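Local coordinates for protein fumarylacetoacetate hydrolase (Burkholderia xenovorans, PDB 5TI1) that probably hydrolyses fumarylacetoacetate to fumarate and acetoacetate, the last step of phenylalanine and tyrosine breakdown, using a bound divalent metal ion, at residues B[151-156]-B[226-231]; B[184-189]-B[278-283]; B[198-203]-B[259-264]; B[331-336]-B[436-441]. One frame throughout, in Å; residues are numbered along the deposited sequence.

Interaction 1: residues B[151-156]-B[226-231]; sequences YTDFYS and ELETGF. With MG (magnesium ion), chain K.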
# COMPACT_ATOMS: atom_id res chain seq x y z
N TYR B 151 -4.08 1.75 -0.81
CA TYR B 151 -5.36 1.14 -1.17
C TYR B 151 -5.74 0.15 -0.07
O TYR B 151 -4.98 -0.76 0.24
CB TYR B 151 -5.27 0.46 -2.55
CG TYR B 151 -6.37 -0.53 -2.86
CD1 TYR B 151 -7.70 -0.24 -2.58
CD2 TYR B 151 -6.06 -1.77 -3.45
CE1 TYR B 151 -8.71 -1.16 -2.87
CE2 TYR B 151 -7.06 -2.68 -3.74
CZ TYR B 151 -8.39 -2.37 -3.44
OH TYR B 151 -9.38 -3.28 -3.72
N THR B 152 -6.90 0.38 0.53
CA THR B 152 -7.45 -0.45 1.59
C THR B 152 -8.77 -1.04 1.10
O THR B 152 -9.54 -0.35 0.42
CB THR B 152 -7.71 0.39 2.85
OG1 THR B 152 -6.48 0.95 3.33
CG2 THR B 152 -8.37 -0.45 3.93
N ASP B 153 -9.04 -2.29 1.45
CA ASP B 153 -10.28 -2.92 1.02
C ASP B 153 -11.02 -3.49 2.23
O ASP B 153 -10.42 -4.19 3.05
CB ASP B 153 -10.04 -4.01 -0.01
CG ASP B 153 -11.31 -4.44 -0.72
OD1 ASP B 153 -12.23 -3.59 -0.87
OD2 ASP B 153 -11.39 -5.62 -1.11
N PHE B 154 -12.31 -3.19 2.32
CA PHE B 154 -13.12 -3.66 3.42
C PHE B 154 -13.95 -4.86 2.97
O PHE B 154 -13.65 -5.49 1.94
CB PHE B 154 -13.95 -2.50 3.97
CG PHE B 154 -13.13 -1.46 4.66
CD1 PHE B 154 -12.81 -1.60 6.01
CD2 PHE B 154 -12.62 -0.37 3.96
CE1 PHE B 154 -12.02 -0.65 6.66
CE2 PHE B 154 -11.82 0.58 4.60
CZ PHE B 154 -11.53 0.43 5.95
N TYR B 155 -15.00 -5.16 3.72
CA TYR B 155 -15.72 -6.43 3.61
C TYR B 155 -17.11 -6.23 4.19
O TYR B 155 -17.59 -7.07 4.95
CB TYR B 155 -14.95 -7.51 4.37
CG TYR B 155 -15.33 -8.94 4.06
CD1 TYR B 155 -14.92 -9.55 2.87
CD2 TYR B 155 -16.04 -9.70 4.97
CE1 TYR B 155 -15.24 -10.86 2.61
CE2 TYR B 155 -16.38 -11.01 4.70
CZ TYR B 155 -15.97 -11.59 3.52
OH TYR B 155 -16.31 -12.89 3.26
N SER B 156 -17.74 -5.10 3.87
CA SER B 156 -18.77 -4.54 4.73
C SER B 156 -20.19 -4.85 4.24
O SER B 156 -21.12 -4.13 4.62
CB SER B 156 -18.58 -3.03 4.88
OG SER B 156 -17.36 -2.72 5.55
N GLU B 226 -15.19 -8.72 -8.00
CA GLU B 226 -15.84 -8.27 -6.76
C GLU B 226 -16.38 -6.89 -7.04
O GLU B 226 -15.60 -5.94 -7.21
CB GLU B 226 -14.88 -8.28 -5.57
CG GLU B 226 -14.39 -9.68 -5.21
CD GLU B 226 -14.02 -9.83 -3.75
OE1 GLU B 226 -14.17 -10.94 -3.21
OE2 GLU B 226 -13.57 -8.84 -3.15
N LEU B 227 -17.71 -6.79 -7.16
CA LEU B 227 -18.38 -5.52 -7.39
C LEU B 227 -18.28 -4.68 -6.13
O LEU B 227 -18.76 -5.09 -5.07
CB LEU B 227 -19.84 -5.75 -7.76
CG LEU B 227 -20.74 -4.52 -7.60
CD1 LEU B 227 -20.41 -3.47 -8.64
CD2 LEU B 227 -22.20 -4.92 -7.72
N GLU B 228 -17.66 -3.51 -6.25
CA GLU B 228 -17.45 -2.62 -5.11
C GLU B 228 -17.51 -1.17 -5.57
O GLU B 228 -17.47 -0.86 -6.76
CB GLU B 228 -16.09 -2.87 -4.45
CG GLU B 228 -15.81 -4.31 -4.09
CD GLU B 228 -14.57 -4.46 -3.25
OE1 GLU B 228 -14.00 -5.57 -3.20
OE2 GLU B 228 -14.16 -3.45 -2.64
N THR B 229 -17.57 -0.27 -4.59
CA THR B 229 -17.21 1.12 -4.81
C THR B 229 -15.91 1.43 -4.07
O THR B 229 -15.55 0.77 -3.09
CB THR B 229 -18.29 2.07 -4.32
OG1 THR B 229 -18.34 1.99 -2.90
CG2 THR B 229 -19.67 1.70 -4.91
N GLY B 230 -15.20 2.44 -4.55
CA GLY B 230 -14.07 2.94 -3.79
C GLY B 230 -14.24 4.41 -3.52
O GLY B 230 -14.60 5.17 -4.43
N PHE B 231 -14.01 4.86 -2.30
CA PHE B 231 -13.99 6.29 -2.06
C PHE B 231 -12.55 6.77 -1.92
O PHE B 231 -11.65 6.01 -1.55
CB PHE B 231 -14.84 6.69 -0.85
CG PHE B 231 -14.42 6.12 0.48
CD1 PHE B 231 -13.61 6.85 1.35
CD2 PHE B 231 -14.93 4.91 0.93
CE1 PHE B 231 -13.28 6.36 2.61
CE2 PHE B 231 -14.60 4.42 2.20
CZ PHE B 231 -13.78 5.15 3.04
MG MG K . -12.65 -7.08 -2.28
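A magnesium ion is gripped from both segments: Asp153 OD2 binds the ion at 2.3 Å and Glu228 OE1 binds it at 2.2 Å. The two side chains run toward each other from opposite directions, and their carboxylates meet almost coplanar, the planes only 11° apart. Asp153 OD2 and Glu228 OE1, 3.3 Å apart, are neighbouring ligands of the ion and share no hydrogen bond. Behind them the second oxygens also converge, with Asp153 OD1 just 2.6 Å from Glu228 OE2, and Glu228 OE2 accepts a hydrogen bond from the backbone N of Gly376. The third ligand of this contact, Glu226 OE2, coordinates the magnesium ion at 2.2 Å. It lies nearly across the ion from Asp153 OD2, so these two oxygens stay 4.4 Å apart. Glu228 is extended beyond CG, its CG anti to the carbonyl carbon (chi1 -52°), which carries the carboxylate from its strand to the metal. Glu226 is extended too, and a salt bridge from its OE1 to Arg264 fixes how its carboxylate is turned. Asp260 completes the protein ligands, an all-acidic set in a buried site; the metal's charge, with Arg264 and Lys280 close by, would probably offset part of the negative charge. Tyr155, two residues beyond Asp153 and a predicted substrate-binding residue, meets with its ring that of His160, the predicted proton acceptor. The strands 151-154 and 223-233 belong to one mixed sheet but are not adjacent in it: strand 372-374 runs between them, while strand 252-263, which brings Asp260, flanks 223-233 on its other side.

Interaction 2: residues B[184-189]-B[278-283]; sequences IGYNGR and NAKTFA. With NA (sodium ion), chain L.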
# COMPACT_ATOMS: atom_id res chain seq x y z
N ILE B 184 -14.29 -5.03 9.22
CA ILE B 184 -12.99 -5.64 8.97
C ILE B 184 -12.50 -5.27 7.57
O ILE B 184 -13.29 -4.98 6.65
CB ILE B 184 -13.03 -7.17 9.14
CG1 ILE B 184 -13.86 -7.81 8.03
CG2 ILE B 184 -13.55 -7.57 10.52
CD1 ILE B 184 -13.73 -9.30 8.01
N GLY B 185 -11.18 -5.27 7.41
CA GLY B 185 -10.56 -4.88 6.16
C GLY B 185 -9.10 -5.28 6.17
O GLY B 185 -8.58 -5.80 7.17
N TYR B 186 -8.45 -5.03 5.05
CA TYR B 186 -7.05 -5.40 4.85
C TYR B 186 -6.41 -4.35 3.95
O TYR B 186 -7.11 -3.63 3.23
CB TYR B 186 -6.93 -6.82 4.26
CG TYR B 186 -7.46 -6.94 2.84
CD1 TYR B 186 -8.83 -7.04 2.59
CD2 TYR B 186 -6.60 -6.94 1.75
CE1 TYR B 186 -9.31 -7.13 1.28
CE2 TYR B 186 -7.07 -7.03 0.45
CZ TYR B 186 -8.43 -7.12 0.21
OH TYR B 186 -8.89 -7.20 -1.10
N ASN B 187 -5.08 -4.23 4.02
CA ASN B 187 -4.36 -3.43 3.03
C ASN B 187 -4.38 -4.14 1.68
O ASN B 187 -4.09 -5.33 1.59
CB ASN B 187 -2.90 -3.20 3.42
CG ASN B 187 -2.75 -2.54 4.75
OD1 ASN B 187 -2.25 -3.14 5.69
ND2 ASN B 187 -3.18 -1.29 4.85
N GLY B 188 -4.74 -3.40 0.63
CA GLY B 188 -4.60 -3.88 -0.73
C GLY B 188 -3.33 -3.34 -1.36
O GLY B 188 -2.57 -2.59 -0.75
N ARG B 189 -3.10 -3.75 -2.60
CA ARG B 189 -1.91 -3.36 -3.34
C ARG B 189 -2.23 -2.16 -4.23
O ARG B 189 -2.93 -2.29 -5.24
CB ARG B 189 -1.40 -4.55 -4.15
CG ARG B 189 -0.11 -4.27 -4.89
CD ARG B 189 1.12 -4.29 -3.95
NE ARG B 189 2.30 -4.03 -4.76
CZ ARG B 189 3.53 -3.80 -4.32
NH1 ARG B 189 3.82 -3.77 -3.02
NH2 ARG B 189 4.49 -3.59 -5.23
N ASN B 278 -1.63 -12.89 -3.17
CA ASN B 278 -1.49 -13.02 -4.62
C ASN B 278 -2.84 -13.11 -5.31
O ASN B 278 -2.99 -12.68 -6.46
CB ASN B 278 -0.63 -14.22 -4.97
CG ASN B 278 0.86 -13.95 -4.81
OD1 ASN B 278 1.29 -12.80 -4.71
ND2 ASN B 278 1.64 -15.01 -4.81
N ALA B 279 -3.85 -13.65 -4.63
CA ALA B 279 -5.16 -13.80 -5.23
C ALA B 279 -5.85 -12.48 -5.50
O ALA B 279 -6.85 -12.47 -6.23
CB ALA B 279 -6.05 -14.64 -4.32
N LYS B 280 -5.36 -11.38 -4.92
CA LYS B 280 -5.99 -10.07 -5.05
C LYS B 280 -5.16 -9.06 -5.80
O LYS B 280 -5.72 -8.17 -6.45
CB LYS B 280 -6.30 -9.48 -3.67
CG LYS B 280 -7.22 -10.32 -2.84
CD LYS B 280 -8.62 -10.26 -3.37
CE LYS B 280 -9.64 -10.37 -2.26
NZ LYS B 280 -11.00 -10.22 -2.83
N THR B 281 -3.84 -9.14 -5.70
CA THR B 281 -2.97 -8.05 -6.09
C THR B 281 -2.59 -8.07 -7.56
O THR B 281 -1.85 -7.18 -7.99
CB THR B 281 -1.70 -8.07 -5.25
OG1 THR B 281 -0.97 -9.27 -5.56
CG2 THR B 281 -2.03 -8.01 -3.75
N PHE B 282 -3.05 -9.06 -8.33
CA PHE B 282 -2.67 -9.10 -9.75
C PHE B 282 -3.39 -8.02 -10.56
O PHE B 282 -2.91 -7.66 -11.64
CB PHE B 282 -2.94 -10.49 -10.34
CG PHE B 282 -4.40 -10.88 -10.35
CD1 PHE B 282 -4.96 -11.55 -9.28
CD2 PHE B 282 -5.19 -10.60 -11.45
CE1 PHE B 282 -6.29 -11.92 -9.29
CE2 PHE B 282 -6.52 -10.96 -11.47
CZ PHE B 282 -7.08 -11.62 -10.39
N ALA B 283 -4.50 -7.48 -10.06
CA ALA B 283 -5.27 -6.45 -10.76
C ALA B 283 -6.44 -5.97 -9.92
O ALA B 283 -7.15 -6.77 -9.32
CB ALA B 283 -5.81 -6.97 -12.10
NA NA L . -7.90 -7.46 -7.17
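Tyr186 presses its phenol oxygen against the aliphatic chain of Lys280: Tyr186 OH is 3.5 Å from Lys280 CE and 3.8 Å from Lys280 CD. The two side chains cross at about a right angle, and CE approaches the ring obliquely. Tyr186 takes the crowded rotamer, its CG between the backbone N and the carbonyl carbon (chi1 67°), and from there the ring points across to the lysine. Lys280 is bent at chi2 (-72°) and again at chi3, so its methylenes curl round the hydroxyl instead of passing it straight. The ammonium beyond them is held by Ser262 OG and by a salt bridge to Glu226, a magnesium ligand. The phenol thus packs from strand 185-188, outermost within this chain in a mixed sheet, onto a short, weakly bonded helical turn, 278-281. Carbonyls of the turn and of the chain just after it bind a sodium ion: Lys280 O is 2.4 Å from the ion and Ala283 O also 2.4 Å from it; Asp260, Trp261 and Thr284 supply the other protein ligands. Lys280 therefore serves the sodium site with its carbonyl while its side chain leads to the magnesium site. Further along, Arg189 CB lies 3.5 Å from Thr281 CG2 and 3.7 Å from Thr281 CB, a purely aliphatic touch between the bases of the side chains. Past CB the arginine bends at chi2 (76°) and leads its guanidinium away, where NE bonds Ser191 OG and NH2 forms a salt bridge with Asp371 of the second subunit.

Interaction 3: residues B[198-203]-B[259-264]; sequences TPVRRP and NDWSAR. With NA (sodium ion), chain L; MG (magnesium ion), chain K.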
# COMPACT_ATOMS: atom_id res chain seq x y z
N THR B 198 -8.15 -1.51 -19.03
CA THR B 198 -6.89 -2.24 -18.97
C THR B 198 -7.19 -3.73 -19.01
O THR B 198 -7.99 -4.21 -18.20
CB THR B 198 -6.12 -1.91 -17.69
OG1 THR B 198 -6.01 -0.48 -17.54
CG2 THR B 198 -4.75 -2.52 -17.74
N PRO B 199 -6.62 -4.48 -19.95
CA PRO B 199 -6.80 -5.93 -19.93
C PRO B 199 -6.17 -6.54 -18.70
O PRO B 199 -5.17 -6.05 -18.17
CB PRO B 199 -6.09 -6.40 -21.21
CG PRO B 199 -5.12 -5.33 -21.52
CD PRO B 199 -5.76 -4.04 -21.06
N VAL B 200 -6.76 -7.64 -18.23
CA VAL B 200 -6.34 -8.29 -17.00
C VAL B 200 -5.93 -9.70 -17.33
O VAL B 200 -6.74 -10.48 -17.87
CB VAL B 200 -7.46 -8.28 -15.95
CG1 VAL B 200 -7.02 -9.09 -14.74
CG2 VAL B 200 -7.80 -6.85 -15.55
N ARG B 201 -4.71 -10.06 -17.00
CA ARG B 201 -4.22 -11.38 -17.38
C ARG B 201 -4.55 -12.37 -16.29
O ARG B 201 -4.28 -12.11 -15.10
CB ARG B 201 -2.73 -11.38 -17.67
CG ARG B 201 -2.32 -12.74 -18.23
CD ARG B 201 -0.96 -12.77 -18.85
NE ARG B 201 -0.76 -11.80 -19.93
CZ ARG B 201 -1.03 -12.01 -21.21
NH1 ARG B 201 -1.55 -13.16 -21.62
NH2 ARG B 201 -0.78 -11.05 -22.09
N ARG B 202 -5.14 -13.50 -16.68
CA ARG B 202 -5.41 -14.58 -15.75
C ARG B 202 -4.12 -14.96 -15.04
O ARG B 202 -3.12 -15.27 -15.71
CB ARG B 202 -5.99 -15.79 -16.47
CG ARG B 202 -6.24 -17.02 -15.57
CD ARG B 202 -6.81 -18.20 -16.38
NE ARG B 202 -8.04 -17.85 -17.09
CZ ARG B 202 -9.25 -17.89 -16.55
NH1 ARG B 202 -9.41 -18.29 -15.29
NH2 ARG B 202 -10.32 -17.53 -17.26
N PRO B 203 -4.08 -14.92 -13.71
CA PRO B 203 -2.84 -15.24 -12.99
C PRO B 203 -2.57 -16.74 -12.95
O PRO B 203 -3.48 -17.56 -12.87
CB PRO B 203 -3.11 -14.70 -11.58
CG PRO B 203 -4.63 -14.71 -11.45
CD PRO B 203 -5.13 -14.38 -12.82
N ASN B 259 -13.59 -2.85 -9.25
CA ASN B 259 -13.67 -4.29 -9.44
C ASN B 259 -12.40 -4.90 -8.87
O ASN B 259 -11.32 -4.80 -9.47
CB ASN B 259 -13.83 -4.65 -10.92
CG ASN B 259 -13.98 -6.15 -11.14
OD1 ASN B 259 -13.94 -6.93 -10.17
ND2 ASN B 259 -14.19 -6.56 -12.40
N ASP B 260 -12.53 -5.54 -7.71
CA ASP B 260 -11.39 -6.19 -7.04
C ASP B 260 -11.29 -7.62 -7.56
O ASP B 260 -11.76 -8.57 -6.94
CB ASP B 260 -11.57 -6.14 -5.53
CG ASP B 260 -10.47 -6.89 -4.78
OD1 ASP B 260 -9.36 -7.03 -5.35
OD2 ASP B 260 -10.73 -7.34 -3.64
N TRP B 261 -10.66 -7.76 -8.73
CA TRP B 261 -10.47 -9.07 -9.34
C TRP B 261 -9.87 -10.05 -8.34
O TRP B 261 -8.91 -9.73 -7.64
CB TRP B 261 -9.57 -8.96 -10.57
CG TRP B 261 -9.99 -7.96 -11.60
CD1 TRP B 261 -9.54 -6.67 -11.72
CD2 TRP B 261 -10.92 -8.16 -12.67
NE1 TRP B 261 -10.15 -6.05 -12.79
CE2 TRP B 261 -11.00 -6.95 -13.40
CE3 TRP B 261 -11.70 -9.24 -13.09
CZ2 TRP B 261 -11.80 -6.79 -14.53
CZ3 TRP B 261 -12.51 -9.08 -14.21
CH2 TRP B 261 -12.55 -7.87 -14.92
N SER B 262 -10.45 -11.25 -8.28
CA SER B 262 -10.08 -12.25 -7.29
C SER B 262 -9.83 -13.59 -7.97
O SER B 262 -10.63 -14.03 -8.79
CB SER B 262 -11.18 -12.41 -6.24
OG SER B 262 -11.25 -11.25 -5.42
N ALA B 263 -8.72 -14.23 -7.60
CA ALA B 263 -8.42 -15.61 -7.99
C ALA B 263 -8.71 -16.49 -6.77
O ALA B 263 -7.86 -16.63 -5.89
CB ALA B 263 -6.98 -15.75 -8.46
N ARG B 264 -9.91 -17.06 -6.72
CA ARG B 264 -10.40 -17.62 -5.46
C ARG B 264 -9.71 -18.92 -5.09
O ARG B 264 -9.56 -19.20 -3.90
CB ARG B 264 -11.90 -17.83 -5.52
CG ARG B 264 -12.62 -16.56 -5.83
CD ARG B 264 -14.02 -16.54 -5.30
NE ARG B 264 -14.58 -15.22 -5.52
CZ ARG B 264 -14.38 -14.18 -4.73
NH1 ARG B 264 -13.63 -14.31 -3.63
NH2 ARG B 264 -14.92 -13.01 -5.03
NA NA L . -7.90 -7.46 -7.17
MG MG K . -12.65 -7.08 -2.28
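The indole of Trp261 is covered on one face by Val200, whose CG2 stands 3.6 Å above the ring plane, and on the opposite face by Asn259, whose ND2 stands 3.1 Å above it; both are offset toward the rim. The valine makes a CH-pi contact, with Val200 CG2 4.0 Å from the centroid of the Trp261 five-membered ring and 25° off its normal. Its nearest ring atom is the nitrogen, Val200 CG2 lying 3.7 Å from Trp261 NE1, whose main polar partner is Thr285. With CG2 anti to its own carbonyl carbon, Val200 turns this methyl onto the indole. A second apolar touch lies further along both segments, where Pro203 CG packs 3.9 Å from Ala263 CB. Next to the tryptophan the same segment binds the metals. Asp260, centre of an inverse gamma turn, bridges two ions: Asp260 OD1 binds the sodium ion at 2.4 Å, and Asp260 OD2 binds the magnesium ion, also at 2.4 Å. Trp261 O is another sodium ligand, so one residue joins the hydrophobic packing to the metal site. Ser262 OG donates to Asp260 O, spanning Trp261, and also bonds Lys280 NZ. Strand 200-207 and strand 252-263 belong to different mixed sheets, and the contact is packing between these sheets. Ile439 of strand 429-440, Leu417 of strand 416-424 and Ile225 of strand 223-233 also touch the tryptophan, while Ala263 occupies the N-cap of helix 264-270.

Interaction 4: residues B[331-336]-B[436-441]; sequences RPQQAK and AGEILP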
# COMPACT_ATOMS: atom_id res chain seq x y z
N ARG B 331 -19.62 -10.13 -21.07
CA ARG B 331 -19.74 -10.40 -22.50
C ARG B 331 -18.70 -11.42 -22.93
O ARG B 331 -17.49 -11.11 -22.91
CB ARG B 331 -19.62 -9.12 -23.33
CG ARG B 331 -19.79 -9.39 -24.82
CD ARG B 331 -20.10 -8.13 -25.60
NE ARG B 331 -19.04 -7.14 -25.47
CZ ARG B 331 -17.87 -7.22 -26.07
NH1 ARG B 331 -17.59 -8.26 -26.86
NH2 ARG B 331 -16.96 -6.27 -25.89
N PRO B 332 -19.11 -12.64 -23.28
CA PRO B 332 -18.19 -13.60 -23.89
C PRO B 332 -17.54 -13.02 -25.13
O PRO B 332 -18.12 -12.17 -25.82
CB PRO B 332 -19.08 -14.79 -24.24
CG PRO B 332 -20.29 -14.65 -23.32
CD PRO B 332 -20.47 -13.18 -23.11
N GLN B 333 -16.33 -13.52 -25.43
CA GLN B 333 -15.56 -13.01 -26.56
C GLN B 333 -16.32 -13.12 -27.88
O GLN B 333 -16.18 -12.23 -28.74
CB GLN B 333 -14.22 -13.75 -26.66
CG GLN B 333 -13.31 -13.32 -27.83
CD GLN B 333 -12.81 -11.88 -27.73
OE1 GLN B 333 -12.43 -11.28 -28.74
NE2 GLN B 333 -12.84 -11.32 -26.53
N GLN B 334 -17.11 -14.17 -28.07
CA GLN B 334 -17.82 -14.35 -29.33
C GLN B 334 -19.16 -13.63 -29.37
O GLN B 334 -19.82 -13.64 -30.42
CB GLN B 334 -18.03 -15.84 -29.63
CG GLN B 334 -16.75 -16.66 -29.68
CD GLN B 334 -15.68 -16.01 -30.53
OE1 GLN B 334 -15.93 -15.59 -31.67
NE2 GLN B 334 -14.48 -15.90 -29.99
N ALA B 335 -19.58 -13.00 -28.28
CA ALA B 335 -20.90 -12.40 -28.22
C ALA B 335 -20.88 -10.99 -28.78
O ALA B 335 -19.91 -10.24 -28.60
CB ALA B 335 -21.43 -12.38 -26.78
N LYS B 336 -21.97 -10.62 -29.44
CA LYS B 336 -22.15 -9.24 -29.90
C LYS B 336 -22.64 -8.33 -28.78
O LYS B 336 -22.26 -7.15 -28.75
CB LYS B 336 -23.13 -9.21 -31.08
N ALA B 436 -14.44 -1.33 -16.68
CA ALA B 436 -14.38 -2.52 -17.52
C ALA B 436 -12.98 -3.14 -17.61
O ALA B 436 -11.96 -2.44 -17.56
CB ALA B 436 -14.85 -2.21 -18.95
N GLY B 437 -12.95 -4.45 -17.79
CA GLY B 437 -11.72 -5.14 -18.10
C GLY B 437 -12.03 -6.43 -18.82
O GLY B 437 -13.07 -7.05 -18.59
N GLU B 438 -11.11 -6.84 -19.70
CA GLU B 438 -11.27 -8.06 -20.47
C GLU B 438 -10.10 -8.99 -20.16
O GLU B 438 -8.95 -8.54 -20.05
CB GLU B 438 -11.36 -7.74 -21.97
CG GLU B 438 -11.60 -8.94 -22.86
CD GLU B 438 -12.04 -8.55 -24.27
OE1 GLU B 438 -11.32 -8.85 -25.23
OE2 GLU B 438 -13.11 -7.93 -24.40
N ILE B 439 -10.39 -10.27 -19.97
CA ILE B 439 -9.42 -11.21 -19.40
C ILE B 439 -8.53 -11.78 -20.50
O ILE B 439 -9.02 -12.26 -21.53
CB ILE B 439 -10.14 -12.34 -18.63
CG1 ILE B 439 -10.96 -11.76 -17.47
CG2 ILE B 439 -9.13 -13.38 -18.16
CD1 ILE B 439 -10.19 -10.83 -16.58
N LEU B 440 -7.21 -11.72 -20.28
CA LEU B 440 -6.24 -12.33 -21.17
C LEU B 440 -5.86 -13.73 -20.67
O LEU B 440 -5.85 -13.97 -19.46
CB LEU B 440 -4.99 -11.48 -21.27
CG LEU B 440 -5.26 -10.04 -21.71
CD1 LEU B 440 -3.96 -9.26 -21.82
CD2 LEU B 440 -6.04 -10.02 -23.02
N PRO B 441 -5.58 -14.66 -21.59
CA PRO B 441 -5.17 -16.00 -21.17
C PRO B 441 -3.93 -15.95 -20.29
O PRO B 441 -3.08 -15.07 -20.42
CB PRO B 441 -4.87 -16.71 -22.50
CG PRO B 441 -5.64 -15.97 -23.51
CD PRO B 441 -5.66 -14.54 -23.05
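Gln333 and Glu438 share the one hydrogen bond of this contact, a weak one: Gln333 NE2 gives an N-H to Glu438 OE1 over 3.2 Å at 148°. The side chains cross at about a right angle, and the amide and carboxylate planes stand 79° apart, so the two flat groups neither stack nor pair side by side. Gln333 bends at chi2 (65°), which swings its amide across to the strand, whereas Glu438 reaches out extended. The same NE2 also donates to Gly414 O, so its amide is held from two places. Charge adds a looser term. Arg331 NH2 is 4.4 Å from Glu438 OE2, beyond a salt bridge, and the oxygen lies well out of the guanidinium plane, with no N-H aimed at it. The true ion pair of Arg331 is with Glu416, on strand 416-424, which lies between strands 321-331 and 429-440. Backbone bonding sets the loop itself: a type I turn runs from Pro332 to Ala335, closed by Ala335 N to Pro332 O at 3.0 Å, and it lies in the loop that joins strand 321-331 to strand 339-345. With CA atoms of Gln333 and Glu438 8.9 Å apart, side chains alone bridge the gap. The contact therefore rests on one weak bond and a long-range charge attraction, at a surface where solvent would probably screen the charges.

Interactions 1, 2 and 3 are buried and converge on the metals; interaction 4 lies at the surface, away from the annotated sites. Interactions 1 and 3 share the magnesium ion, interactions 2 and 3 the sodium ion, and Lys280 ties interaction 2 to the acids of interaction 1. Both segments of interaction 1 and one each of interactions 2 and 3 lie on one mixed sheet; the other segment of interaction 3 and strand 429-440 of interaction 4 are neighbours in a second. Chemistry follows position: carboxylates on a cation in 1, aliphatic chains around a tyrosine hydroxyl and against a threonine in 2, indole packing in 3, weak polar contact in 4.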